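PDB 4L8J: putative efflux transporter, which probably serves as the periplasmic membrane-fusion (adaptor) subunit of an efflux pump. Local coordinates for residues A38-G43 against M126-L131; V50-R55 against I139-V144; A133-S138 against V157-T162; L165-T170 against I219-A224. One frame throughout, in Å; residues are numbered along the deposited sequence.

Contact 1 (A38-G43 against M126-L131); sequences AFRVSG and MRDTKL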
loop_
_atom_site.group_PDB
_atom_site.type_symbol
_atom_site.label_atom_id
_atom_site.label_comp_id
_atom_site.label_asym_id
_atom_site.label_seq_id
_atom_site.Cartn_x
_atom_site.Cartn_y
_atom_site.Cartn_z
ATOM N N ALA A 38 21.866 47.090 41.124
ATOM C CA ALA A 38 22.607 47.961 42.017
ATOM C C ALA A 38 22.404 49.410 41.653
ATOM O O ALA A 38 22.107 49.716 40.489
ATOM C CB ALA A 38 24.085 47.614 41.952
ATOM N N PHE A 39 22.552 50.300 42.648
ATOM C CA PHE A 39 22.480 51.747 42.433
ATOM C C PHE A 39 23.742 52.206 41.670
ATOM O O PHE A 39 24.794 51.556 41.767
ATOM C CB PHE A 39 22.362 52.504 43.777
ATOM C CG PHE A 39 21.008 52.464 44.446
ATOM C CD1 PHE A 39 20.049 53.429 44.169
ATOM C CD2 PHE A 39 20.710 51.488 45.387
ATOM C CE1 PHE A 39 18.804 53.409 44.809
ATOM C CE2 PHE A 39 19.466 51.470 46.034
ATOM C CZ PHE A 39 18.518 52.425 45.727
ATOM N N ARG A 40 23.638 53.299 40.901
ATOM C CA ARG A 40 24.798 53.831 40.186
ATOM C C ARG A 40 25.441 54.951 41.039
ATOM O O ARG A 40 26.453 55.539 40.645
ATOM C CB ARG A 40 24.410 54.323 38.778
ATOM C CG ARG A 40 23.951 53.191 37.842
ATOM C CD ARG A 40 23.428 53.725 36.523
ATOM N NE ARG A 40 22.739 52.681 35.760
ATOM C CZ ARG A 40 21.881 52.910 34.767
ATOM N NH1 ARG A 40 21.587 54.155 34.407
ATOM N NH2 ARG A 40 21.302 51.896 34.136
ATOM N N VAL A 41 24.824 55.238 42.204
ATOM C CA VAL A 41 25.240 56.253 43.185
ATOM C C VAL A 41 25.339 55.594 44.549
ATOM O O VAL A 41 24.789 54.516 44.740
ATOM C CB VAL A 41 24.319 57.509 43.224
ATOM C CG1 VAL A 41 24.522 58.377 41.994
ATOM C CG2 VAL A 41 22.847 57.149 43.397
ATOM N N SER A 42 26.025 56.239 45.495
ATOM C CA SER A 42 26.167 55.767 46.870
ATOM C C SER A 42 25.204 56.532 47.762
ATOM O O SER A 42 24.910 57.704 47.500
ATOM C CB SER A 42 27.605 55.947 47.355
ATOM O OG SER A 42 28.515 55.184 46.578
ATOM N N GLY A 43 24.703 55.871 48.794
ATOM C CA GLY A 43 23.785 56.524 49.712
ATOM C C GLY A 43 23.126 55.594 50.691
ATOM O O GLY A 43 23.479 54.416 50.775
HETATM N N MSE A 126 20.616 62.347 40.395
HETATM C CA MSE A 126 19.262 62.611 40.898
HETATM C C MSE A 126 18.291 61.518 40.421
HETATM O O MSE A 126 17.516 60.993 41.211
HETATM C CB MSE A 126 18.812 64.002 40.421
HETATM C CG MSE A 126 17.604 64.532 41.148
HETATM SE SE MSE A 126 17.914 64.922 43.059
HETATM C CE MSE A 126 16.850 66.653 43.064
ATOM N N ARG A 127 18.357 61.157 39.131
ATOM C CA ARG A 127 17.545 60.086 38.550
ATOM C C ARG A 127 17.944 58.747 39.177
ATOM O O ARG A 127 17.076 57.922 39.483
ATOM C CB ARG A 127 17.765 60.070 37.022
ATOM C CG ARG A 127 17.104 58.917 36.263
ATOM C CD ARG A 127 17.838 58.663 34.964
ATOM N NE ARG A 127 19.122 57.981 35.177
ATOM C CZ ARG A 127 20.237 58.251 34.500
ATOM N NH1 ARG A 127 20.249 59.208 33.582
ATOM N NH2 ARG A 127 21.353 57.574 34.749
ATOM N N ASP A 128 19.260 58.556 39.421
ATOM C CA ASP A 128 19.790 57.292 39.950
ATOM C C ASP A 128 19.526 57.069 41.451
ATOM O O ASP A 128 19.827 55.977 41.939
ATOM C CB ASP A 128 21.284 57.146 39.616
ATOM C CG ASP A 128 21.535 56.914 38.122
ATOM O OD1 ASP A 128 20.553 56.656 37.385
ATOM O OD2 ASP A 128 22.701 57.067 37.683
ATOM N N THR A 129 18.883 58.031 42.153
ATOM C CA THR A 129 18.471 57.837 43.564
ATOM C C THR A 129 17.324 56.810 43.637
ATOM O O THR A 129 17.071 56.251 44.699
ATOM C CB THR A 129 18.072 59.153 44.237
ATOM O OG1 THR A 129 16.977 59.762 43.540
ATOM C CG2 THR A 129 19.232 60.120 44.394
ATOM N N LYS A 130 16.646 56.543 42.507
ATOM C CA LYS A 130 15.575 55.539 42.420
ATOM C C LYS A 130 16.054 54.394 41.575
ATOM O O LYS A 130 16.360 54.597 40.399
ATOM C CB LYS A 130 14.271 56.134 41.833
ATOM C CG LYS A 130 13.762 57.376 42.578
ATOM C CD LYS A 130 12.398 57.169 43.172
ATOM C CE LYS A 130 11.969 58.316 44.056
ATOM N NZ LYS A 130 11.373 59.424 43.268
ATOM N N LEU A 131 16.182 53.198 42.166
ATOM C CA LEU A 131 16.613 52.017 41.411
ATOM C C LEU A 131 15.357 51.325 40.859
ATOM O O LEU A 131 14.457 51.007 41.622
ATOM C CB LEU A 131 17.444 51.098 42.318
ATOM C CG LEU A 131 17.892 49.737 41.770
ATOM C CD1 LEU A 131 18.817 49.899 40.557
ATOM C CD2 LEU A 131 18.575 48.931 42.884
HETATM O O HOH W 1 20.864 54.021 40.519
#
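F39 turns its CG anti to its own carbonyl carbon (chi1 -76°), and L131 sends CG anti to its backbone N (chi1 175°); the two side chains meet where a helix of the hairpin returns to the barrel-sandwich (lipoyl-like) domain of this HlyD-type protein. Helix 102-127 ends here, and a type I turn from R127 to K130 leads into strand 130-132. L131 CB sits over one face of the F39 ring, a CH-pi contact 3.9 Å from the ring centroid and displaced toward the rim, while D128 O lies at the ring edge in its plane. L131 CD1 also approaches A38 O, at 3.3 Å. On the exposed side, R127 grips D128 side-on, NE and NH2 both bonding to OD1 from the same face of the carboxylate. OD2 instead rests against the aliphatic part of R40, 3.4 Å from CB. R40 NH1 comes within 3.4 Å of R127 NH2, and the nearby carboxylate probably eases the repulsion between the two like charges. An alanine in place of D128 would probably leave R127 without its salt-bridge mate and the close pair R40 NH1 and R127 NH2 with less compensation for their like charges. V41 leans its CG2 on the turn at D128 O, and its side chain also touches I70 of helix 68-95. The backbones are joined through a water that accepts from R40 N at 2.9 Å and donates to D128 O at 2.6 Å.

Contact 2 (V50-R55 against I139-V144); sequences VVEGQR and IETRLV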
loop_
_atom_site.group_PDB
_atom_site.type_symbol
_atom_site.label_atom_id
_atom_site.label_comp_id
_atom_site.label_asym_id
_atom_site.label_seq_id
_atom_site.Cartn_x
_atom_site.Cartn_y
_atom_site.Cartn_z
ATOM N N VAL A 50 9.816 46.329 47.741
ATOM C CA VAL A 50 9.618 44.977 47.192
ATOM C C VAL A 50 10.063 43.886 48.194
ATOM O O VAL A 50 10.889 44.138 49.073
ATOM C CB VAL A 50 10.317 44.810 45.817
ATOM C CG1 VAL A 50 9.644 45.691 44.754
ATOM C CG2 VAL A 50 11.821 45.118 45.904
ATOM N N VAL A 51 9.493 42.684 48.056
ATOM C CA VAL A 51 9.796 41.507 48.884
ATOM C C VAL A 51 10.230 40.356 47.975
ATOM O O VAL A 51 9.947 40.377 46.767
ATOM C CB VAL A 51 8.610 41.056 49.799
ATOM C CG1 VAL A 51 8.259 42.121 50.829
ATOM C CG2 VAL A 51 7.380 40.626 48.987
ATOM N N GLU A 52 10.884 39.338 48.564
ATOM C CA GLU A 52 11.301 38.122 47.843
ATOM C C GLU A 52 10.089 37.367 47.340
ATOM O O GLU A 52 9.122 37.189 48.083
ATOM C CB GLU A 52 12.143 37.211 48.745
ATOM C CG GLU A 52 13.565 37.724 48.906
ATOM C CD GLU A 52 14.492 36.847 49.721
ATOM O OE1 GLU A 52 14.195 35.640 49.882
ATOM O OE2 GLU A 52 15.526 37.372 50.194
ATOM N N GLY A 53 10.130 36.984 46.075
ATOM C CA GLY A 53 9.048 36.257 45.413
ATOM C C GLY A 53 8.084 37.152 44.663
ATOM O O GLY A 53 7.261 36.663 43.882
ATOM N N GLN A 54 8.169 38.476 44.897
ATOM C CA GLN A 54 7.311 39.454 44.248
ATOM C C GLN A 54 7.633 39.561 42.768
ATOM O O GLN A 54 8.803 39.560 42.360
ATOM C CB GLN A 54 7.443 40.828 44.923
ATOM C CG GLN A 54 6.549 41.936 44.334
ATOM C CD GLN A 54 6.551 43.159 45.208
ATOM O OE1 GLN A 54 7.051 43.139 46.340
ATOM N NE2 GLN A 54 5.988 44.255 44.705
ATOM N N ARG A 55 6.575 39.666 41.970
ATOM C CA ARG A 55 6.663 39.840 40.528
ATOM C C ARG A 55 6.571 41.321 40.248
ATOM O O ARG A 55 5.642 41.990 40.709
ATOM C CB ARG A 55 5.559 39.031 39.813
ATOM C CG ARG A 55 5.695 37.519 40.033
ATOM C CD ARG A 55 4.557 36.710 39.435
ATOM N NE ARG A 55 4.614 35.313 39.871
ATOM C CZ ARG A 55 4.024 34.837 40.967
ATOM N NH1 ARG A 55 3.316 35.642 41.753
ATOM N NH2 ARG A 55 4.139 33.555 41.287
ATOM N N ILE A 139 11.671 38.953 42.171
ATOM C CA ILE A 139 12.701 39.180 43.163
ATOM C C ILE A 139 13.100 37.838 43.730
ATOM O O ILE A 139 12.359 37.243 44.519
ATOM C CB ILE A 139 12.265 40.198 44.264
ATOM C CG1 ILE A 139 11.643 41.496 43.679
ATOM C CG2 ILE A 139 13.383 40.453 45.286
ATOM C CD1 ILE A 139 12.506 42.324 42.696
ATOM N N GLU A 140 14.264 37.349 43.301
ATOM C CA GLU A 140 14.794 36.084 43.788
ATOM C C GLU A 140 15.367 36.289 45.172
ATOM O O GLU A 140 15.105 35.490 46.052
ATOM C CB GLU A 140 15.849 35.509 42.817
ATOM C CG GLU A 140 16.068 34.011 42.987
ATOM C CD GLU A 140 17.220 33.425 42.192
ATOM O OE1 GLU A 140 18.392 33.675 42.562
ATOM O OE2 GLU A 140 16.949 32.687 41.217
ATOM N N THR A 141 16.123 37.374 45.386
ATOM C CA THR A 141 16.733 37.646 46.686
ATOM C C THR A 141 16.821 39.147 46.972
ATOM O O THR A 141 17.160 39.935 46.093
ATOM C CB THR A 141 18.166 37.017 46.768
ATOM O OG1 THR A 141 18.176 35.705 46.208
ATOM C CG2 THR A 141 18.714 36.954 48.190
ATOM N N ARG A 142 16.559 39.511 48.220
ATOM C CA ARG A 142 16.718 40.843 48.771
ATOM C C ARG A 142 18.041 40.834 49.545
ATOM O O ARG A 142 18.150 40.132 50.560
ATOM C CB ARG A 142 15.526 41.176 49.665
ATOM C CG ARG A 142 15.300 42.648 49.832
ATOM C CD ARG A 142 13.873 42.863 50.231
ATOM N NE ARG A 142 13.779 43.113 51.657
ATOM C CZ ARG A 142 12.881 43.914 52.213
ATOM N NH1 ARG A 142 11.959 44.511 51.465
ATOM N NH2 ARG A 142 12.883 44.110 53.517
ATOM N N LEU A 143 19.056 41.564 49.035
ATOM C CA LEU A 143 20.425 41.549 49.569
ATOM C C LEU A 143 20.731 42.601 50.627
ATOM O O LEU A 143 21.771 42.511 51.295
ATOM C CB LEU A 143 21.419 41.714 48.408
ATOM C CG LEU A 143 21.321 40.669 47.298
ATOM C CD1 LEU A 143 22.120 41.092 46.094
ATOM C CD2 LEU A 143 21.755 39.288 47.787
ATOM N N VAL A 144 19.860 43.600 50.779
ATOM C CA VAL A 144 20.069 44.694 51.725
ATOM C C VAL A 144 18.815 44.900 52.559
ATOM O O VAL A 144 17.791 44.288 52.287
ATOM C CB VAL A 144 20.478 46.009 50.978
ATOM C CG1 VAL A 144 21.920 45.947 50.485
ATOM C CG2 VAL A 144 19.530 46.299 49.814
#
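I139 fills the tight part of this contact, directing its side chain at the loop 50-55 so that CB lies 3.4 Å from V51 O and CG1 packs on V50 CB. Two backbone bonds pin the same residue: G53 N donates to I139 O at 2.7 Å, and I139 N donates to Q54 O at 2.9 Å. The loop is a type II turn from V51 to Q54, with G53 at backbone angles where a CB would jam against the preceding carbonyl oxygen; Q54 OE1 braces it by accepting from V51 N. In this way the turn brings the chain into strand 55-56, the neighbour of strand 137-142 in one sheet of the barrel-sandwich domain, and I139 continues inward to I62 and L159. The E52 side chain and the outer end of R142 make up the looser, more exposed side. E52, extended beyond CG, brings OE2 to R142 N at 3.1 Å (N-H...O angle 178°), the donor arriving on the anti side but 33° out of the carboxylate plane. R142 bends at chi3 (102°) and returns firmly to the loop where NH1, at the guanidinium edge, donates to V50 O at 2.6 Å, while NH2 bonds to a glycerol probably left from crystallisation.

Contact 3 (A133-S138 against V157-T162); sequences APFDGS and VRLVNT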
loop_
_atom_site.group_PDB
_atom_site.type_symbol
_atom_site.label_atom_id
_atom_site.label_comp_id
_atom_site.label_asym_id
_atom_site.label_seq_id
_atom_site.Cartn_x
_atom_site.Cartn_y
_atom_site.Cartn_z
ATOM N N ALA A 133 13.282 48.431 38.079
ATOM C CA ALA A 133 13.427 47.123 37.453
ATOM C C ALA A 133 13.750 47.310 35.960
ATOM O O ALA A 133 13.013 48.023 35.265
ATOM C CB ALA A 133 12.161 46.292 37.642
ATOM N N PRO A 134 14.885 46.769 35.465
ATOM C CA PRO A 134 15.246 46.986 34.046
ATOM C C PRO A 134 14.381 46.140 33.081
ATOM O O PRO A 134 14.359 46.413 31.868
ATOM C CB PRO A 134 16.725 46.589 34.003
ATOM C CG PRO A 134 16.848 45.526 35.045
ATOM C CD PRO A 134 15.883 45.920 36.153
ATOM N N PHE A 135 13.669 45.127 33.618
ATOM C CA PHE A 135 12.750 44.245 32.875
ATOM C C PHE A 135 11.720 43.612 33.825
ATOM O O PHE A 135 11.930 43.603 35.047
ATOM C CB PHE A 135 13.521 43.126 32.109
ATOM C CG PHE A 135 14.597 42.422 32.907
ATOM C CD1 PHE A 135 14.268 41.495 33.881
ATOM C CD2 PHE A 135 15.937 42.729 32.716
ATOM C CE1 PHE A 135 15.257 40.890 34.651
ATOM C CE2 PHE A 135 16.927 42.107 33.479
ATOM C CZ PHE A 135 16.578 41.192 34.437
ATOM N N ASP A 136 10.623 43.041 33.254
ATOM C CA ASP A 136 9.611 42.292 34.011
ATOM C C ASP A 136 10.296 41.091 34.631
ATOM O O ASP A 136 10.999 40.363 33.925
ATOM C CB ASP A 136 8.459 41.831 33.088
ATOM C CG ASP A 136 7.513 42.904 32.589
ATOM O OD1 ASP A 136 7.851 44.101 32.707
ATOM O OD2 ASP A 136 6.445 42.547 32.047
ATOM N N GLY A 137 10.173 40.923 35.939
ATOM C CA GLY A 137 10.829 39.804 36.598
ATOM C C GLY A 137 10.343 39.518 37.991
ATOM O O GLY A 137 9.318 40.051 38.426
ATOM N N SER A 138 11.073 38.660 38.693
ATOM C CA SER A 138 10.725 38.294 40.044
ATOM C C SER A 138 11.932 38.445 40.962
ATOM O O SER A 138 13.070 38.141 40.580
ATOM C CB SER A 138 10.135 36.886 40.105
ATOM O OG SER A 138 11.121 35.878 39.981
ATOM N N VAL A 157 19.170 43.721 45.014
ATOM C CA VAL A 157 18.332 42.552 44.799
ATOM C C VAL A 157 18.883 41.743 43.616
ATOM O O VAL A 157 19.612 42.280 42.775
ATOM C CB VAL A 157 16.809 42.850 44.569
ATOM C CG1 VAL A 157 16.137 43.519 45.769
ATOM C CG2 VAL A 157 16.544 43.593 43.251
ATOM N N ARG A 158 18.464 40.470 43.535
ATOM C CA ARG A 158 18.720 39.542 42.435
ATOM C C ARG A 158 17.382 39.356 41.768
ATOM O O ARG A 158 16.448 38.902 42.415
ATOM C CB ARG A 158 19.336 38.215 42.935
ATOM C CG ARG A 158 20.687 38.432 43.615
ATOM C CD ARG A 158 21.226 37.212 44.330
ATOM N NE ARG A 158 22.590 37.461 44.799
ATOM C CZ ARG A 158 23.391 36.537 45.316
ATOM N NH1 ARG A 158 22.979 35.280 45.431
ATOM N NH2 ARG A 158 24.615 36.859 45.716
ATOM N N LEU A 159 17.255 39.841 40.534
ATOM C CA LEU A 159 16.041 39.817 39.735
ATOM C C LEU A 159 16.179 38.790 38.582
ATOM O O LEU A 159 17.126 38.888 37.790
ATOM C CB LEU A 159 15.796 41.240 39.170
ATOM C CG LEU A 159 14.566 41.446 38.258
ATOM C CD1 LEU A 159 13.274 41.422 39.049
ATOM C CD2 LEU A 159 14.660 42.743 37.481
ATOM N N VAL A 160 15.241 37.823 38.485
ATOM C CA VAL A 160 15.284 36.843 37.397
ATOM C C VAL A 160 14.256 37.265 36.337
ATOM O O VAL A 160 13.112 37.593 36.682
ATOM C CB VAL A 160 15.137 35.351 37.846
ATOM C CG1 VAL A 160 16.272 34.945 38.787
ATOM C CG2 VAL A 160 13.802 35.068 38.498
ATOM N N ASN A 161 14.699 37.333 35.055
ATOM C CA ASN A 161 13.874 37.708 33.919
ATOM C C ASN A 161 12.819 36.633 33.685
ATOM O O ASN A 161 13.172 35.461 33.527
ATOM C CB ASN A 161 14.750 37.906 32.660
ATOM C CG ASN A 161 14.069 38.644 31.540
ATOM O OD1 ASN A 161 12.921 38.374 31.187
ATOM N ND2 ASN A 161 14.758 39.615 30.956
ATOM N N THR A 162 11.534 37.023 33.667
ATOM C CA THR A 162 10.432 36.073 33.522
ATOM C C THR A 162 9.667 36.299 32.231
ATOM O O THR A 162 8.592 35.736 32.071
ATOM C CB THR A 162 9.478 36.131 34.753
ATOM O OG1 THR A 162 8.834 37.409 34.830
ATOM C CG2 THR A 162 10.167 35.798 36.053
#
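An antiparallel ladder between strands 137-142 and 155-161 of the barrel-sandwich domain begins here, with G137 opposite N161 as a non-hydrogen-bonded pair and S138 opposite V160 as a hydrogen-bonded one. S138 N donates to V160 O at 3.1 Å and V160 N to S138 O at 3.0 Å; beyond them T162 N makes a weak bond to D136 O. G137 is held so close to the opposite strand that a CB would clash with V160 O and L159 CD1. Ahead of the ladder, the loop folds F135 back over strand 155-161. Its CG stands between the backbone N and the carbonyl carbon (chi1 46°), and the ring is laid against N161, whose amide is nearly parallel to it, the planes 18° apart. N161 ND2 hovers 3.4 Å above the ring plane, offset toward the rim, while OD1 of the same amide is occupied by the backbone N of R163. L159 slides past the ring in the opposite direction, its CD2 coming within 3.4 Å of F135 CE1, and meets P134 CD tip to tip at 3.7 Å. An alanine at F135 would probably open a gap beside L159 CD2 and leave the N161 amide without the ring beneath it. Across the ladder, S138 OG touches V160 CG2. F135 also packs on V35 and P134 on L37, both of strand 34-38, the other neighbour of strand 155-161, while D136 turns away to a salt bridge with K57, next to strand 55-56.

Contact 4 (L165-T170 against I219-A224); sequences LRIKFT and IIIDDA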
loop_
_atom_site.group_PDB
_atom_site.type_symbol
_atom_site.label_atom_id
_atom_site.label_comp_id
_atom_site.label_asym_id
_atom_site.label_seq_id
_atom_site.Cartn_x
_atom_site.Cartn_y
_atom_site.Cartn_z
ATOM N N LEU A 165 9.521 31.629 29.040
ATOM C CA LEU A 165 9.725 30.349 29.693
ATOM C C LEU A 165 10.285 29.387 28.634
ATOM O O LEU A 165 9.549 28.919 27.769
ATOM C CB LEU A 165 8.473 29.802 30.375
ATOM C CG LEU A 165 8.861 28.753 31.408
ATOM C CD1 LEU A 165 8.399 29.120 32.753
ATOM C CD2 LEU A 165 8.557 27.365 30.964
ATOM N N ARG A 166 11.592 29.158 28.691
ATOM C CA ARG A 166 12.352 28.311 27.780
ATOM C C ARG A 166 12.430 26.889 28.290
ATOM O O ARG A 166 12.655 26.648 29.477
ATOM C CB ARG A 166 13.771 28.841 27.575
ATOM C CG ARG A 166 13.875 29.964 26.609
ATOM C CD ARG A 166 15.322 30.375 26.478
ATOM N NE ARG A 166 15.455 31.533 25.609
ATOM C CZ ARG A 166 15.347 32.799 26.008
ATOM N NH1 ARG A 166 15.113 33.086 27.285
ATOM N NH2 ARG A 166 15.484 33.787 25.134
ATOM N N ILE A 167 12.242 25.948 27.365
ATOM C CA ILE A 167 12.287 24.515 27.607
ATOM C C ILE A 167 13.263 23.932 26.617
ATOM O O ILE A 167 13.143 24.191 25.412
ATOM C CB ILE A 167 10.875 23.890 27.485
ATOM C CG1 ILE A 167 9.983 24.315 28.672
ATOM C CG2 ILE A 167 10.934 22.340 27.330
ATOM C CD1 ILE A 167 8.589 24.303 28.403
ATOM N N LYS A 168 14.220 23.138 27.122
ATOM C CA LYS A 168 15.198 22.464 26.291
ATOM C C LYS A 168 14.936 20.961 26.297
ATOM O O LYS A 168 14.518 20.398 27.295
ATOM C CB LYS A 168 16.641 22.807 26.746
ATOM C CG LYS A 168 17.799 21.997 26.096
ATOM C CD LYS A 168 18.013 22.220 24.570
ATOM N N PHE A 169 15.122 20.330 25.151
ATOM C CA PHE A 169 15.022 18.881 24.981
ATOM C C PHE A 169 15.867 18.508 23.799
ATOM O O PHE A 169 16.284 19.391 23.046
ATOM C CB PHE A 169 13.574 18.387 24.837
ATOM C CG PHE A 169 12.819 18.950 23.658
ATOM C CD1 PHE A 169 12.367 20.270 23.664
ATOM C CD2 PHE A 169 12.541 18.161 22.549
ATOM C CE1 PHE A 169 11.659 20.786 22.583
ATOM C CE2 PHE A 169 11.804 18.674 21.477
ATOM C CZ PHE A 169 11.393 19.991 21.489
ATOM N N THR A 170 16.177 17.221 23.659
ATOM C CA THR A 170 16.981 16.753 22.544
ATOM C C THR A 170 16.170 15.752 21.760
ATOM O O THR A 170 15.589 14.824 22.291
ATOM C CB THR A 170 18.354 16.195 22.990
ATOM O OG1 THR A 170 19.049 17.204 23.697
ATOM C CG2 THR A 170 19.214 15.778 21.827
ATOM N N ILE A 219 12.306 25.608 22.985
ATOM C CA ILE A 219 10.962 26.063 22.709
ATOM C C ILE A 219 10.588 27.088 23.796
ATOM O O ILE A 219 11.214 27.104 24.856
ATOM C CB ILE A 219 9.928 24.911 22.590
ATOM C CG1 ILE A 219 9.841 24.074 23.903
ATOM C CG2 ILE A 219 10.200 24.030 21.356
ATOM C CD1 ILE A 219 8.632 23.072 23.944
ATOM N N ILE A 220 9.590 27.947 23.519
ATOM C CA ILE A 220 9.102 28.953 24.468
ATOM C C ILE A 220 7.587 28.812 24.601
ATOM O O ILE A 220 6.883 28.642 23.599
ATOM C CB ILE A 220 9.525 30.393 24.078
ATOM C CG1 ILE A 220 11.048 30.520 24.038
ATOM C CG2 ILE A 220 8.930 31.448 25.053
ATOM C CD1 ILE A 220 11.516 31.697 23.227
ATOM N N ILE A 221 7.091 28.855 25.840
ATOM C CA ILE A 221 5.647 28.794 26.096
ATOM C C ILE A 221 5.003 30.041 25.478
ATOM O O ILE A 221 5.485 31.175 25.675
ATOM C CB ILE A 221 5.338 28.647 27.610
ATOM C CG1 ILE A 221 5.954 27.334 28.189
ATOM C CG2 ILE A 221 3.823 28.738 27.876
ATOM C CD1 ILE A 221 5.271 26.025 27.766
ATOM N N ASP A 222 3.975 29.800 24.657
ATOM C CA ASP A 222 3.247 30.813 23.915
ATOM C C ASP A 222 1.778 30.467 23.998
ATOM O O ASP A 222 1.202 29.877 23.074
ATOM C CB ASP A 222 3.757 30.852 22.470
ATOM C CG ASP A 222 3.297 32.058 21.683
ATOM O OD1 ASP A 222 2.542 32.883 22.246
ATOM O OD2 ASP A 222 3.711 32.191 20.508
ATOM N N ASP A 223 1.199 30.743 25.163
ATOM C CA ASP A 223 -0.173 30.384 25.469
ATOM C C ASP A 223 -0.743 31.360 26.490
ATOM O O ASP A 223 -0.150 31.544 27.555
ATOM C CB ASP A 223 -0.225 28.930 26.005
ATOM C CG ASP A 223 -1.592 28.291 25.961
ATOM O OD1 ASP A 223 -2.566 28.939 26.404
ATOM O OD2 ASP A 223 -1.683 27.116 25.550
ATOM N N ALA A 224 -1.898 31.968 26.167
ATOM C CA ALA A 224 -2.583 32.937 27.036
ATOM C C ALA A 224 -2.938 32.325 28.410
ATOM O O ALA A 224 -2.841 33.025 29.422
ATOM C CB ALA A 224 -3.846 33.448 26.352
HETATM O O HOH W 2 7.020 32.273 27.730
#
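The F169 ring meets I219 at its edge: I219 CG2 lies in the ring plane, 3.8 Å from F169 CE1, and the two side chains cross at about a right angle. F169 CG is placed between its backbone N and carbonyl carbon (chi1 60°), a rotation that starts the ring off toward the partner strand. I219 has its CG1 branch in the equivalent position, where it packs at 3.7 Å against I167 CB. Further on, I167 CD1 touches I221 CD1, and L165 CD2 lies beside I221 CG1 with the two side chains pointing the same way. These aliphatic groups form a largely buried layer that V188 of strand 185-190 extends through I167, I219 and I221. The strands 166-171 and 215-221 are antiparallel neighbours in a closed six-stranded barrel, consistent with the beta-barrel domain of membrane-fusion proteins. Their short segments run at 144° to each other, with I167 and I219 as a hydrogen-bonded pair: I167 N donates to I219 O and I219 N to I167 O, each at 2.9 Å. I221 N adds a bond to L165 O at 3.1 Å, and the same oxygen receives a CA-H...O contact from I220. On the sheet face opposite I167 and I219, R166 and I220 run side by side, R166 CG 3.9 Å from I220 CG1. The extended arginine carries NE on to a salt bridge with E203 of strand 198-205. At the end of the ladder one water bridges the two chain segments, accepting from L165 N at 2.9 Å and donating to I221 O.

Three of the four contacts belong to the barrel-sandwich domain, whereas contact 4 lies in the separate six-stranded barrel, its centre about 4 Å from the centre of the chain, and is the buried one of the four, the others being partly buried. Contacts 2 and 3 share strand 137-142 and touch directly: E140 and T141 form a classic beta bulge opposite R158, with probable hydrogen bonds to it. Contact 1, its centre about 34 Å from that of the chain, joins the base of the helical hairpin to the sandwich and combines an aromatic-aliphatic contact inside with a water and charged groups at its exposed side. Glycines let backbones turn or approach in contacts 2 and 3, while contact 4 combines an aliphatic layer with a regular ladder.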